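D-aminopeptidase (Bacillus subtilis, PDB 1HI9) hydrolyses the N-terminal residue from peptides containing D-amino acids, using two zinc ions per subunit in the central chamber of a self-compartmentalizing homodecamer. Local coordinates at residues E10-L15 / L99-H104; P110-H115 / A152-A157; Y4-M9 / N57-K62; A171-T176 / R192-K197. All blocks are in the same frame, centred on the assembly; numbering follows the deposited sequence.

Interaction 1: E10-L15 / L99-H104; sequences EGISGL and LFLGYH. With ZN (zinc ion), chain F; ZN (zinc ion), chain G.
Glu10 and His104 stand side by side in the dinuclear zinc site of this M55 peptidase, where the loop following strand 2-7 meets the C-terminal end of the neighbouring strand 97-103. The Glu10 chain is bent about CB-CG (chi2 81°), which turns CD toward one zinc ion, and its OE1 binds that ion at 2.3 Å. That oxygen also comes within 3.4 Å of His104 CD2, with the carboxylate and ring planes 73° apart. Asp8 and His60 complete the protein ligands of this ion; His104 serves the second, which it shares with Asp8 and Glu133. At Gly11 the backbones close in: its N donates to Gly102 O over 2.9 Å, while its CA makes a CA-H...O contact with Tyr103 O. A side chain on Gly11 would collide with that carbonyl. A water further links Gly11 O to Gly102 N, its bond to the latter weak. Ile12 follows, laying CD1 over Gly102 CA at 3.7 Å and reaching Leu101 CD2; any CB on Gly102 would run into this methyl. From Ile12 to Leu15 the loop makes a type II beta turn. On the strand side, His104 NE2 binds its zinc ion at 1.9 Å.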
loop_
_atom_site.group_PDB
_atom_site.type_symbol
_atom_site.label_atom_id
_atom_site.label_comp_id
_atom_site.label_asym_id
_atom_site.label_seq_id
_atom_site.Cartn_x
_atom_site.Cartn_y
_atom_site.Cartn_z
ATOM N N GLU A 10 -23.634 5.548 -18.655
ATOM C CA GLU A 10 -23.631 6.974 -18.355
ATOM C C GLU A 10 -24.992 7.646 -18.452
ATOM O O GLU A 10 -25.280 8.588 -17.715
ATOM C CB GLU A 10 -22.639 7.713 -19.251
ATOM C CG GLU A 10 -21.180 7.394 -18.969
ATOM C CD GLU A 10 -20.719 6.097 -19.609
ATOM O OE1 GLU A 10 -21.549 5.424 -20.252
ATOM O OE2 GLU A 10 -19.524 5.754 -19.474
ATOM N N GLY A 11 -25.823 7.159 -19.359
ATOM C CA GLY A 11 -27.136 7.736 -19.531
ATOM C C GLY A 11 -28.212 7.112 -18.666
ATOM O O GLY A 11 -29.359 7.540 -18.710
ATOM N N ILE A 12 -27.867 6.098 -17.877
ATOM C CA ILE A 12 -28.854 5.465 -17.015
ATOM C C ILE A 12 -29.404 6.506 -16.057
ATOM O O ILE A 12 -28.708 7.455 -15.662
ATOM C CB ILE A 12 -28.246 4.308 -16.215
ATOM C CG1 ILE A 12 -27.860 3.183 -17.166
ATOM C CG2 ILE A 12 -29.233 3.807 -15.183
ATOM C CD1 ILE A 12 -29.008 2.641 -17.983
ATOM N N SER A 13 -30.659 6.323 -15.674
ATOM C CA SER A 13 -31.298 7.288 -14.797
ATOM C C SER A 13 -30.722 7.310 -13.391
ATOM O O SER A 13 -30.260 6.293 -12.890
ATOM C CB SER A 13 -32.796 7.023 -14.746
ATOM O OG SER A 13 -33.040 5.700 -14.346
ATOM N N GLY A 14 -30.735 8.489 -12.778
ATOM C CA GLY A 14 -30.227 8.641 -11.429
ATOM C C GLY A 14 -28.717 8.748 -11.283
ATOM O O GLY A 14 -28.234 9.225 -10.257
ATOM N N LEU A 15 -27.964 8.320 -12.291
ATOM C CA LEU A 15 -26.504 8.368 -12.213
ATOM C C LEU A 15 -25.928 9.740 -12.620
ATOM O O LEU A 15 -26.024 10.151 -13.768
ATOM C CB LEU A 15 -25.905 7.254 -13.085
ATOM C CG LEU A 15 -26.624 5.897 -13.015
ATOM C CD1 LEU A 15 -25.791 4.833 -13.729
ATOM C CD2 LEU A 15 -26.865 5.499 -11.562
ATOM N N LEU A 99 -32.953 -0.729 -29.898
ATOM C CA LEU A 99 -33.277 0.174 -28.798
ATOM C C LEU A 99 -31.993 0.491 -28.028
ATOM O O LEU A 99 -31.354 -0.406 -27.479
ATOM C CB LEU A 99 -34.299 -0.492 -27.873
ATOM C CG LEU A 99 -35.089 0.391 -26.896
ATOM C CD1 LEU A 99 -36.165 -0.445 -26.192
ATOM C CD2 LEU A 99 -34.155 0.999 -25.877
ATOM N N PHE A 100 -31.612 1.765 -28.003
ATOM C CA PHE A 100 -30.405 2.191 -27.293
ATOM C C PHE A 100 -30.819 2.718 -25.924
ATOM O O PHE A 100 -31.615 3.653 -25.835
ATOM C CB PHE A 100 -29.680 3.289 -28.082
ATOM C CG PHE A 100 -29.153 2.842 -29.422
ATOM C CD1 PHE A 100 -28.541 3.754 -30.279
ATOM C CD2 PHE A 100 -29.243 1.521 -29.825
ATOM C CE1 PHE A 100 -28.031 3.349 -31.507
ATOM C CE2 PHE A 100 -28.735 1.115 -31.048
ATOM C CZ PHE A 100 -28.128 2.029 -31.888
ATOM N N LEU A 101 -30.270 2.121 -24.869
ATOM C CA LEU A 101 -30.603 2.491 -23.487
ATOM C C LEU A 101 -29.401 3.003 -22.706
ATOM O O LEU A 101 -28.292 2.491 -22.847
ATOM C CB LEU A 101 -31.171 1.274 -22.753
ATOM C CG LEU A 101 -32.398 1.427 -21.859
ATOM C CD1 LEU A 101 -32.611 0.110 -21.133
ATOM C CD2 LEU A 101 -32.238 2.555 -20.864
ATOM N N GLY A 102 -29.637 3.999 -21.862
ATOM C CA GLY A 102 -28.567 4.553 -21.061
ATOM C C GLY A 102 -27.487 5.236 -21.873
ATOM O O GLY A 102 -26.320 5.260 -21.472
ATOM N N TYR A 103 -27.867 5.785 -23.023
ATOM C CA TYR A 103 -26.901 6.475 -23.857
ATOM C C TYR A 103 -26.600 7.885 -23.366
ATOM O O TYR A 103 -27.332 8.465 -22.557
ATOM C CB TYR A 103 -27.379 6.493 -25.307
ATOM C CG TYR A 103 -26.930 5.266 -26.082
ATOM C CD1 TYR A 103 -27.117 3.985 -25.566
ATOM C CD2 TYR A 103 -26.301 5.390 -27.310
ATOM C CE1 TYR A 103 -26.678 2.856 -26.262
ATOM C CE2 TYR A 103 -25.862 4.269 -28.013
ATOM C CZ TYR A 103 -26.049 3.012 -27.487
ATOM O OH TYR A 103 -25.587 1.924 -28.182
ATOM N N HIS A 104 -25.498 8.424 -23.868
ATOM C CA HIS A 104 -25.035 9.755 -23.482
ATOM C C HIS A 104 -24.628 10.549 -24.704
ATOM O O HIS A 104 -24.535 10.007 -25.793
ATOM C CB HIS A 104 -23.833 9.616 -22.536
ATOM C CG HIS A 104 -22.752 8.737 -23.085
ATOM N ND1 HIS A 104 -21.865 9.157 -24.053
ATOM C CD2 HIS A 104 -22.453 7.438 -22.842
ATOM C CE1 HIS A 104 -21.063 8.161 -24.381
ATOM N NE2 HIS A 104 -21.400 7.107 -23.660
HETATM ZN ZN ZN F . -20.921 5.299 -24.042
HETATM ZN ZN ZN G . -20.307 3.829 -21.331
HETATM O O HOH W 1 -31.439 5.538 -20.128
HETATM O O HOH W 2 -19.077 4.472 -23.468
#

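Interaction 2: P110-H115 / A152-A157; sequences PGVMSH and AGDDRA
Pro110 and Arg156 meet where the loop carrying the active-site nucleophile His115 passes the N-capped start of helix 155-162, the helix that follows strand 148-152 of the central sheet. The Arg156 side chain is bent at chi2 and chi3 and lies against this loop. Its CB is 3.5 Å from Pro110 O, and CG touches both that oxygen and Gly111 CA, the latter also at 3.5 Å. Farther out, NE, CZ and NH1 all approach Pro110 CB, which sits over the centre of one guanidinium face, 4.0 Å from CZ. Gly111 has backbone angles that call for glycine, and a CB there would press on Arg156 CB. Deeper in, Val112 CG1 packs on Asp154 CB at 4.0 Å, the two side chains lying alongside and running in opposite senses. Asp154 is the N-cap: OD1 accepts from Ala157 N and OD2, more weakly, from Arg156 N. OD2 is also hydrogen-bonded to Thr176 OG1, which in turn binds Val112 N, making the threonine a bridge between cap and loop. An alanine at Asp154 would probably leave Ala157 N and Arg156 N without their carboxylate acceptor and Thr176 OG1 without its partner. Farther along the loop, His115 ND1 donates to Met113 O at 2.7 Å, with the oxygen almost in the ring plane.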
loop_
_atom_site.group_PDB
_atom_site.type_symbol
_atom_site.label_atom_id
_atom_site.label_comp_id
_atom_site.label_asym_id
_atom_site.label_seq_id
_atom_site.Cartn_x
_atom_site.Cartn_y
_atom_site.Cartn_z
ATOM N N PRO A 110 -22.384 19.407 -24.868
ATOM C CA PRO A 110 -23.069 19.446 -23.571
ATOM C C PRO A 110 -23.689 18.079 -23.291
ATOM O O PRO A 110 -24.096 17.390 -24.218
ATOM C CB PRO A 110 -24.136 20.515 -23.781
ATOM C CG PRO A 110 -23.506 21.428 -24.791
ATOM C CD PRO A 110 -22.910 20.455 -25.763
ATOM N N GLY A 111 -23.771 17.700 -22.021
ATOM C CA GLY A 111 -24.331 16.406 -21.674
ATOM C C GLY A 111 -23.527 15.740 -20.571
ATOM O O GLY A 111 -22.291 15.787 -20.558
ATOM N N VAL A 112 -24.235 15.131 -19.628
ATOM C CA VAL A 112 -23.586 14.450 -18.520
ATOM C C VAL A 112 -22.667 13.333 -19.028
ATOM O O VAL A 112 -23.041 12.559 -19.910
ATOM C CB VAL A 112 -24.636 13.865 -17.550
ATOM C CG1 VAL A 112 -25.502 12.854 -18.275
ATOM C CG2 VAL A 112 -23.942 13.242 -16.347
ATOM N N MET A 113 -21.455 13.274 -18.475
ATOM C CA MET A 113 -20.456 12.270 -18.837
ATOM C C MET A 113 -20.267 12.097 -20.338
ATOM O O MET A 113 -20.085 10.987 -20.823
ATOM C CB MET A 113 -20.814 10.931 -18.195
ATOM C CG MET A 113 -20.863 11.008 -16.675
ATOM S SD MET A 113 -21.264 9.415 -15.867
ATOM C CE MET A 113 -19.677 8.779 -15.795
ATOM N N SER A 114 -20.303 13.207 -21.067
ATOM C CA SER A 114 -20.138 13.175 -22.516
ATOM C C SER A 114 -18.759 12.644 -22.940
ATOM O O SER A 114 -17.730 13.010 -22.368
ATOM C CB SER A 114 -20.329 14.578 -23.093
ATOM O OG SER A 114 -19.341 15.458 -22.596
ATOM N N HIS A 115 -18.762 11.777 -23.946
ATOM C CA HIS A 115 -17.533 11.205 -24.497
ATOM C C HIS A 115 -17.918 10.273 -25.631
ATOM O O HIS A 115 -19.101 10.064 -25.872
ATOM C CB HIS A 115 -16.755 10.425 -23.436
ATOM C CG HIS A 115 -17.451 9.183 -22.980
ATOM N ND1 HIS A 115 -18.529 9.207 -22.121
ATOM C CD2 HIS A 115 -17.257 7.883 -23.301
ATOM C CE1 HIS A 115 -18.965 7.977 -21.929
ATOM N NE2 HIS A 115 -18.210 7.153 -22.633
ATOM N N ALA A 152 -32.788 6.051 -25.236
ATOM C CA ALA A 152 -33.011 6.589 -23.900
ATOM C C ALA A 152 -31.694 7.016 -23.273
ATOM O O ALA A 152 -30.643 6.423 -23.527
ATOM C CB ALA A 152 -33.688 5.556 -23.025
ATOM N N GLY A 153 -31.759 8.055 -22.451
ATOM C CA GLY A 153 -30.572 8.568 -21.795
ATOM C C GLY A 153 -30.912 9.933 -21.234
ATOM O O GLY A 153 -32.043 10.157 -20.801
ATOM N N ASP A 154 -29.951 10.849 -21.225
ATOM C CA ASP A 154 -30.219 12.190 -20.725
ATOM C C ASP A 154 -30.878 13.007 -21.841
ATOM O O ASP A 154 -31.035 12.527 -22.962
ATOM C CB ASP A 154 -28.922 12.870 -20.272
ATOM C CG ASP A 154 -28.037 13.302 -21.446
ATOM O OD1 ASP A 154 -27.839 12.507 -22.383
ATOM O OD2 ASP A 154 -27.540 14.431 -21.412
ATOM N N ASP A 155 -31.261 14.240 -21.530
ATOM C CA ASP A 155 -31.906 15.100 -22.504
ATOM C C ASP A 155 -31.001 15.396 -23.684
ATOM O O ASP A 155 -31.492 15.520 -24.795
ATOM C CB ASP A 155 -32.350 16.407 -21.842
ATOM C CG ASP A 155 -31.173 17.239 -21.314
ATOM O OD1 ASP A 155 -30.325 16.688 -20.565
ATOM O OD2 ASP A 155 -31.121 18.445 -21.648
ATOM N N ARG A 156 -29.690 15.499 -23.462
ATOM C CA ARG A 156 -28.774 15.790 -24.570
ATOM C C ARG A 156 -28.609 14.625 -25.543
ATOM O O ARG A 156 -28.433 14.833 -26.748
ATOM C CB ARG A 156 -27.391 16.204 -24.057
ATOM C CG ARG A 156 -27.371 17.422 -23.145
ATOM C CD ARG A 156 -28.256 18.583 -23.602
ATOM N NE ARG A 156 -27.879 19.161 -24.876
ATOM C CZ ARG A 156 -27.834 20.456 -25.172
ATOM N NH1 ARG A 156 -28.136 21.399 -24.280
ATOM N NH2 ARG A 156 -27.491 20.796 -26.403
ATOM N N ALA A 157 -28.649 13.402 -25.024
ATOM C CA ALA A 157 -28.515 12.223 -25.876
ATOM C C ALA A 157 -29.773 12.107 -26.712
ATOM O O ALA A 157 -29.725 11.717 -27.877
ATOM C CB ALA A 157 -28.330 10.968 -25.027
#

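Interaction 3: Y4-M9 / N57-K62; sequences YMSVDM and NDSHSK. With ZN (zinc ion), chain G; ZN (zinc ion), chain F.
His60 CG is anti to its backbone N (chi1 172°), which sends it toward Met9 CB, 3.6 Å away, and Ser6 OG, likewise anti (chi1 175°), faces Ser59. These groups meet along and just past the C-terminal ends of strands 2-7 and 53-58, parallel neighbours in the central sheet, whose register is set by straight backbone bonds from Asn57 N to Met5 O (2.8 Å) and from Val7 N to Asn57 O. A further bond, Ser59 N to Val7 O, carries the pairing into the loops. The hydroxyls of Ser6 and Ser59 are hydrogen-bonded at 2.7 Å, and Tyr103 OH and Met87 O also bond Ser6 OG. Past the strand ends, Asp8 and His60 cross at about a right angle and converge on one zinc ion, bound by Asp8 OD1 at 2.3 Å and by His60 ND1 at 2.5 Å. Met9 CB lies over the centre of the imidazole in a CH-pi contact, while SD makes an oblique Met-aromatic contact, 3.3 Å from His60 CD2. Ser61 CB covers the opposite face, and His60 NE2 is hydrogen-bonded to Val21 O. An alanine at Met9 would keep the CH-pi contact of CB but is likely to open a gap beside CD2 and NE2 where the thioether packed. Asp8 OD2 binds the second zinc ion at 2.0 Å, so a single carboxylate bridges the pair; its negative charge is likely to offset the repulsion between the two cations, which also share a water.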
loop_
_atom_site.group_PDB
_atom_site.type_symbol
_atom_site.label_atom_id
_atom_site.label_comp_id
_atom_site.label_asym_id
_atom_site.label_seq_id
_atom_site.Cartn_x
_atom_site.Cartn_y
_atom_site.Cartn_z
ATOM N N TYR A 4 -33.487 -5.722 -30.690
ATOM C CA TYR A 4 -32.102 -5.635 -30.239
ATOM C C TYR A 4 -31.925 -4.484 -29.262
ATOM O O TYR A 4 -32.392 -3.370 -29.511
ATOM C CB TYR A 4 -31.160 -5.397 -31.411
ATOM C CG TYR A 4 -29.701 -5.351 -31.001
ATOM C CD1 TYR A 4 -28.978 -6.534 -30.793
ATOM C CD2 TYR A 4 -29.046 -4.133 -30.805
ATOM C CE1 TYR A 4 -27.636 -6.503 -30.402
ATOM C CE2 TYR A 4 -27.706 -4.091 -30.412
ATOM C CZ TYR A 4 -27.008 -5.277 -30.216
ATOM O OH TYR A 4 -25.675 -5.243 -29.868
ATOM N N MET A 5 -31.220 -4.747 -28.165
ATOM C CA MET A 5 -30.976 -3.723 -27.155
ATOM C C MET A 5 -29.499 -3.521 -26.843
ATOM O O MET A 5 -28.768 -4.469 -26.574
ATOM C CB MET A 5 -31.708 -4.062 -25.856
ATOM C CG MET A 5 -33.130 -3.552 -25.784
ATOM S SD MET A 5 -33.919 -3.901 -24.194
ATOM C CE MET A 5 -32.986 -2.869 -23.098
ATOM N N SER A 6 -29.066 -2.269 -26.894
ATOM C CA SER A 6 -27.693 -1.914 -26.575
ATOM C C SER A 6 -27.820 -1.064 -25.329
ATOM O O SER A 6 -28.456 -0.008 -25.358
ATOM C CB SER A 6 -27.059 -1.101 -27.695
ATOM O OG SER A 6 -25.763 -0.666 -27.323
ATOM N N VAL A 7 -27.227 -1.521 -24.229
ATOM C CA VAL A 7 -27.318 -0.777 -22.982
ATOM C C VAL A 7 -25.989 -0.224 -22.475
ATOM O O VAL A 7 -25.070 -0.980 -22.159
ATOM C CB VAL A 7 -27.927 -1.644 -21.852
ATOM C CG1 VAL A 7 -28.286 -0.761 -20.662
ATOM C CG2 VAL A 7 -29.153 -2.385 -22.361
ATOM N N ASP A 8 -25.908 1.103 -22.398
ATOM C CA ASP A 8 -24.727 1.790 -21.894
ATOM C C ASP A 8 -25.059 2.196 -20.454
ATOM O O ASP A 8 -26.167 1.935 -19.977
ATOM C CB ASP A 8 -24.435 3.033 -22.740
ATOM C CG ASP A 8 -22.958 3.360 -22.808
ATOM O OD1 ASP A 8 -22.165 2.731 -22.080
ATOM O OD2 ASP A 8 -22.584 4.253 -23.591
ATOM N N MET A 9 -24.121 2.841 -19.766
ATOM C CA MET A 9 -24.358 3.235 -18.370
ATOM C C MET A 9 -24.475 4.717 -18.043
ATOM O O MET A 9 -25.300 5.095 -17.217
ATOM C CB MET A 9 -23.257 2.672 -17.474
ATOM C CG MET A 9 -23.689 1.519 -16.610
ATOM S SD MET A 9 -22.452 1.120 -15.401
ATOM C CE MET A 9 -23.384 1.231 -13.914
ATOM N N ASN A 57 -27.436 -6.507 -25.181
ATOM C CA ASN A 57 -25.981 -6.415 -25.257
ATOM C C ASN A 57 -25.446 -5.348 -24.297
ATOM O O ASN A 57 -25.732 -4.156 -24.450
ATOM C CB ASN A 57 -25.554 -6.066 -26.687
ATOM C CG ASN A 57 -24.045 -6.067 -26.868
ATOM O OD1 ASN A 57 -23.496 -5.280 -27.641
ATOM N ND2 ASN A 57 -23.371 -6.955 -26.167
ATOM N N ASP A 58 -24.674 -5.782 -23.307
ATOM C CA ASP A 58 -24.080 -4.868 -22.339
ATOM C C ASP A 58 -23.056 -4.095 -23.150
ATOM O O ASP A 58 -22.103 -4.686 -23.669
ATOM C CB ASP A 58 -23.381 -5.663 -21.230
ATOM C CG ASP A 58 -22.999 -4.805 -20.043
ATOM O OD1 ASP A 58 -22.513 -3.672 -20.262
ATOM O OD2 ASP A 58 -23.167 -5.271 -18.893
ATOM N N SER A 59 -23.239 -2.780 -23.255
ATOM C CA SER A 59 -22.334 -1.955 -24.065
ATOM C C SER A 59 -21.470 -0.957 -23.315
ATOM O O SER A 59 -21.026 0.024 -23.899
ATOM C CB SER A 59 -23.145 -1.200 -25.120
ATOM O OG SER A 59 -23.945 -2.095 -25.860
ATOM N N HIS A 60 -21.201 -1.215 -22.045
ATOM C CA HIS A 60 -20.410 -0.282 -21.261
ATOM C C HIS A 60 -19.092 -0.843 -20.728
ATOM O O HIS A 60 -19.065 -1.915 -20.127
ATOM C CB HIS A 60 -21.269 0.211 -20.096
ATOM C CG HIS A 60 -20.519 1.027 -19.089
ATOM N ND1 HIS A 60 -19.994 2.267 -19.381
ATOM C CD2 HIS A 60 -20.201 0.779 -17.796
ATOM C CE1 HIS A 60 -19.389 2.750 -18.312
ATOM N NE2 HIS A 60 -19.500 1.867 -17.336
ATOM N N SER A 61 -18.005 -0.110 -20.952
ATOM C CA SER A 61 -16.693 -0.500 -20.443
ATOM C C SER A 61 -16.350 -1.988 -20.656
ATOM O O SER A 61 -16.193 -2.428 -21.799
ATOM C CB SER A 61 -16.631 -0.137 -18.952
ATOM O OG SER A 61 -15.328 -0.285 -18.408
ATOM N N LYS A 62 -16.226 -2.752 -19.567
ATOM C CA LYS A 62 -15.903 -4.177 -19.662
ATOM C C LYS A 62 -17.132 -4.991 -20.015
ATOM O O LYS A 62 -17.061 -6.210 -20.140
ATOM C CB LYS A 62 -15.301 -4.705 -18.351
ATOM C CG LYS A 62 -14.012 -4.026 -17.980
ATOM C CD LYS A 62 -12.996 -4.148 -19.102
ATOM C CE LYS A 62 -11.909 -3.085 -18.969
ATOM N NZ LYS A 62 -10.898 -3.176 -20.059
HETATM ZN ZN ZN G . -20.307 3.829 -21.331
HETATM ZN ZN ZN F . -20.921 5.299 -24.042
HETATM O O HOH W 2 -19.077 4.472 -23.468
#

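Interaction 4: A171-T176 / R192-K197; sequences AAVKQT and RLLTEK
Strand 171-173 and helix 192-197 run antiparallel, with 173° between their directions and 8.6 Å between their axes at closest approach, as helix 187-203 packs on the central mixed sheet of this alpha/beta fold. Ala171 points its CB at the helix and meets three residues there. The closest of its partners is Lys197 CG at 3.8 Å; Leu194 CD2 and Leu193 CG lie slightly farther off. Lys197 thus contributes the aliphatic base of its chain, while its NZ makes a weak hydrogen bond to Thr170 O just before the strand segment. Leu194 is the deeper of the two leucines. Its CG, anti to the carbonyl carbon (chi1 -67°), is placed 4.0 Å from Val173 CG1. CD2 touches both Ala171 CB and Val173 CG1, 3.8 Å from the latter, with the valine and leucine side chains crossing obliquely. The same leucine also touches Met150 and Ala152 of strand 148-152 and Glu38 of helix 28-48, which ties the helix to the neighbouring strand and to helix 28-48. No hydrogen bond joins the two segments; their contact is made by van der Waals packing. Ala172 turns its CB away from the helix and offers its backbone instead, where Leu193 CD2 rests 3.5 Å from Ala172 O.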
loop_
_atom_site.group_PDB
_atom_site.type_symbol
_atom_site.label_atom_id
_atom_site.label_comp_id
_atom_site.label_asym_id
_atom_site.label_seq_id
_atom_site.Cartn_x
_atom_site.Cartn_y
_atom_site.Cartn_z
ATOM N N ALA A 171 -36.345 8.978 -24.824
ATOM C CA ALA A 171 -36.784 8.991 -23.438
ATOM C C ALA A 171 -35.693 9.619 -22.583
ATOM O O ALA A 171 -34.652 9.011 -22.339
ATOM C CB ALA A 171 -37.073 7.572 -22.972
ATOM N N ALA A 172 -35.942 10.845 -22.137
ATOM C CA ALA A 172 -34.989 11.577 -21.318
ATOM C C ALA A 172 -35.225 11.281 -19.849
ATOM O O ALA A 172 -36.010 11.954 -19.188
ATOM C CB ALA A 172 -35.113 13.085 -21.586
ATOM N N VAL A 173 -34.524 10.285 -19.326
ATOM C CA VAL A 173 -34.711 9.905 -17.933
ATOM C C VAL A 173 -34.108 10.902 -16.954
ATOM O O VAL A 173 -34.370 10.840 -15.756
ATOM C CB VAL A 173 -34.124 8.503 -17.678
ATOM C CG1 VAL A 173 -34.860 7.478 -18.531
ATOM C CG2 VAL A 173 -32.631 8.486 -18.017
ATOM N N LYS A 174 -33.291 11.818 -17.457
ATOM C CA LYS A 174 -32.695 12.822 -16.589
ATOM C C LYS A 174 -32.279 14.053 -17.395
ATOM O O LYS A 174 -32.077 13.968 -18.602
ATOM C CB LYS A 174 -31.484 12.232 -15.846
ATOM C CG LYS A 174 -30.421 11.618 -16.750
ATOM C CD LYS A 174 -29.312 10.976 -15.941
ATOM C CE LYS A 174 -28.330 10.233 -16.843
ATOM N NZ LYS A 174 -27.239 9.532 -16.077
ATOM N N GLN A 175 -32.162 15.189 -16.713
ATOM C CA GLN A 175 -31.772 16.443 -17.344
ATOM C C GLN A 175 -30.335 16.799 -16.985
ATOM O O GLN A 175 -29.960 16.794 -15.811
ATOM C CB GLN A 175 -32.677 17.584 -16.879
ATOM C CG GLN A 175 -34.140 17.406 -17.205
ATOM C CD GLN A 175 -34.417 17.458 -18.690
ATOM O OE1 GLN A 175 -34.003 18.398 -19.373
ATOM N NE2 GLN A 175 -35.135 16.459 -19.198
ATOM N N THR A 176 -29.533 17.115 -18.000
ATOM C CA THR A 176 -28.134 17.471 -17.786
ATOM C C THR A 176 -27.969 18.904 -17.272
ATOM O O THR A 176 -28.550 19.832 -17.822
ATOM C CB THR A 176 -27.336 17.321 -19.096
ATOM O OG1 THR A 176 -27.158 15.931 -19.391
ATOM C CG2 THR A 176 -25.983 18.014 -18.985
ATOM N N ARG A 192 -41.873 4.411 -15.617
ATOM C CA ARG A 192 -43.093 4.658 -16.369
ATOM C C ARG A 192 -42.712 5.268 -17.707
ATOM O O ARG A 192 -43.149 4.800 -18.759
ATOM C CB ARG A 192 -44.005 5.620 -15.615
ATOM C CG ARG A 192 -44.425 5.141 -14.247
ATOM C CD ARG A 192 -45.299 6.211 -13.615
ATOM N NE ARG A 192 -45.293 6.064 -12.183
ATOM C CZ ARG A 192 -44.962 6.943 -11.241
ATOM N NH1 ARG A 192 -44.559 8.186 -11.480
ATOM N NH2 ARG A 192 -45.039 6.511 -9.998
ATOM N N LEU A 193 -41.885 6.309 -17.657
ATOM C CA LEU A 193 -41.436 6.979 -18.865
ATOM C C LEU A 193 -40.894 5.965 -19.868
ATOM O O LEU A 193 -41.298 5.954 -21.032
ATOM C CB LEU A 193 -40.357 8.010 -18.534
ATOM C CG LEU A 193 -39.797 8.773 -19.750
ATOM C CD1 LEU A 193 -40.941 9.474 -20.487
ATOM C CD2 LEU A 193 -38.756 9.787 -19.300
ATOM N N LEU A 194 -39.989 5.110 -19.411
ATOM C CA LEU A 194 -39.393 4.099 -20.282
ATOM C C LEU A 194 -40.450 3.128 -20.796
ATOM O O LEU A 194 -40.438 2.750 -21.969
ATOM C CB LEU A 194 -38.293 3.339 -19.532
ATOM C CG LEU A 194 -37.043 4.170 -19.175
ATOM C CD1 LEU A 194 -36.159 3.421 -18.188
ATOM C CD2 LEU A 194 -36.280 4.484 -20.446
ATOM N N THR A 195 -41.366 2.730 -19.914
ATOM C CA THR A 195 -42.438 1.814 -20.282
ATOM C C THR A 195 -43.313 2.396 -21.395
ATOM O O THR A 195 -43.552 1.744 -22.414
ATOM C CB THR A 195 -43.327 1.490 -19.072
ATOM O OG1 THR A 195 -42.530 0.863 -18.064
ATOM C CG2 THR A 195 -44.459 0.543 -19.477
ATOM N N GLU A 196 -43.786 3.625 -21.192
ATOM C CA GLU A 196 -44.628 4.298 -22.179
ATOM C C GLU A 196 -43.867 4.506 -23.485
ATOM O O GLU A 196 -44.350 4.151 -24.559
ATOM C CB GLU A 196 -45.092 5.658 -21.651
ATOM C CG GLU A 196 -45.679 5.623 -20.249
ATOM C CD GLU A 196 -46.021 7.015 -19.718
ATOM O OE1 GLU A 196 -45.204 7.949 -19.920
ATOM O OE2 GLU A 196 -47.098 7.171 -19.089
ATOM N N LYS A 197 -42.669 5.073 -23.383
ATOM C CA LYS A 197 -41.856 5.334 -24.558
ATOM C C LYS A 197 -41.530 4.071 -25.350
ATOM O O LYS A 197 -41.525 4.086 -26.579
ATOM C CB LYS A 197 -40.568 6.040 -24.144
ATOM C CG LYS A 197 -40.786 7.454 -23.646
ATOM C CD LYS A 197 -41.119 8.409 -24.784
ATOM C CE LYS A 197 -41.214 9.839 -24.270
ATOM N NZ LYS A 197 -41.359 10.823 -25.381
#

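Interactions 1, 3 and 4 all reach the seven-stranded mixed sheet, in which strands 53-58, 2-7, 97-103, 148-152 and 169-176 lie in that order. Interactions 1 and 3, with centres about 10 Å apart, cross along the chain and share both zinc ions and the water between them, so adjacent strand ends build one site. Interaction 2 follows in sequence, about 8 Å from interaction 1 between centres, and places His115 against His104 in a ring stack. Interaction 4 comes last, about 17 Å from interaction 3 between centres, yet its Lys174 NZ bonds Ile12 O and Leu15 O of interaction 1, and its Thr176 N bonds Asp155 OD1 of interaction 2, linking strand 169-176 to the loop that carries Glu10 and to the helix start beside the His115 loop.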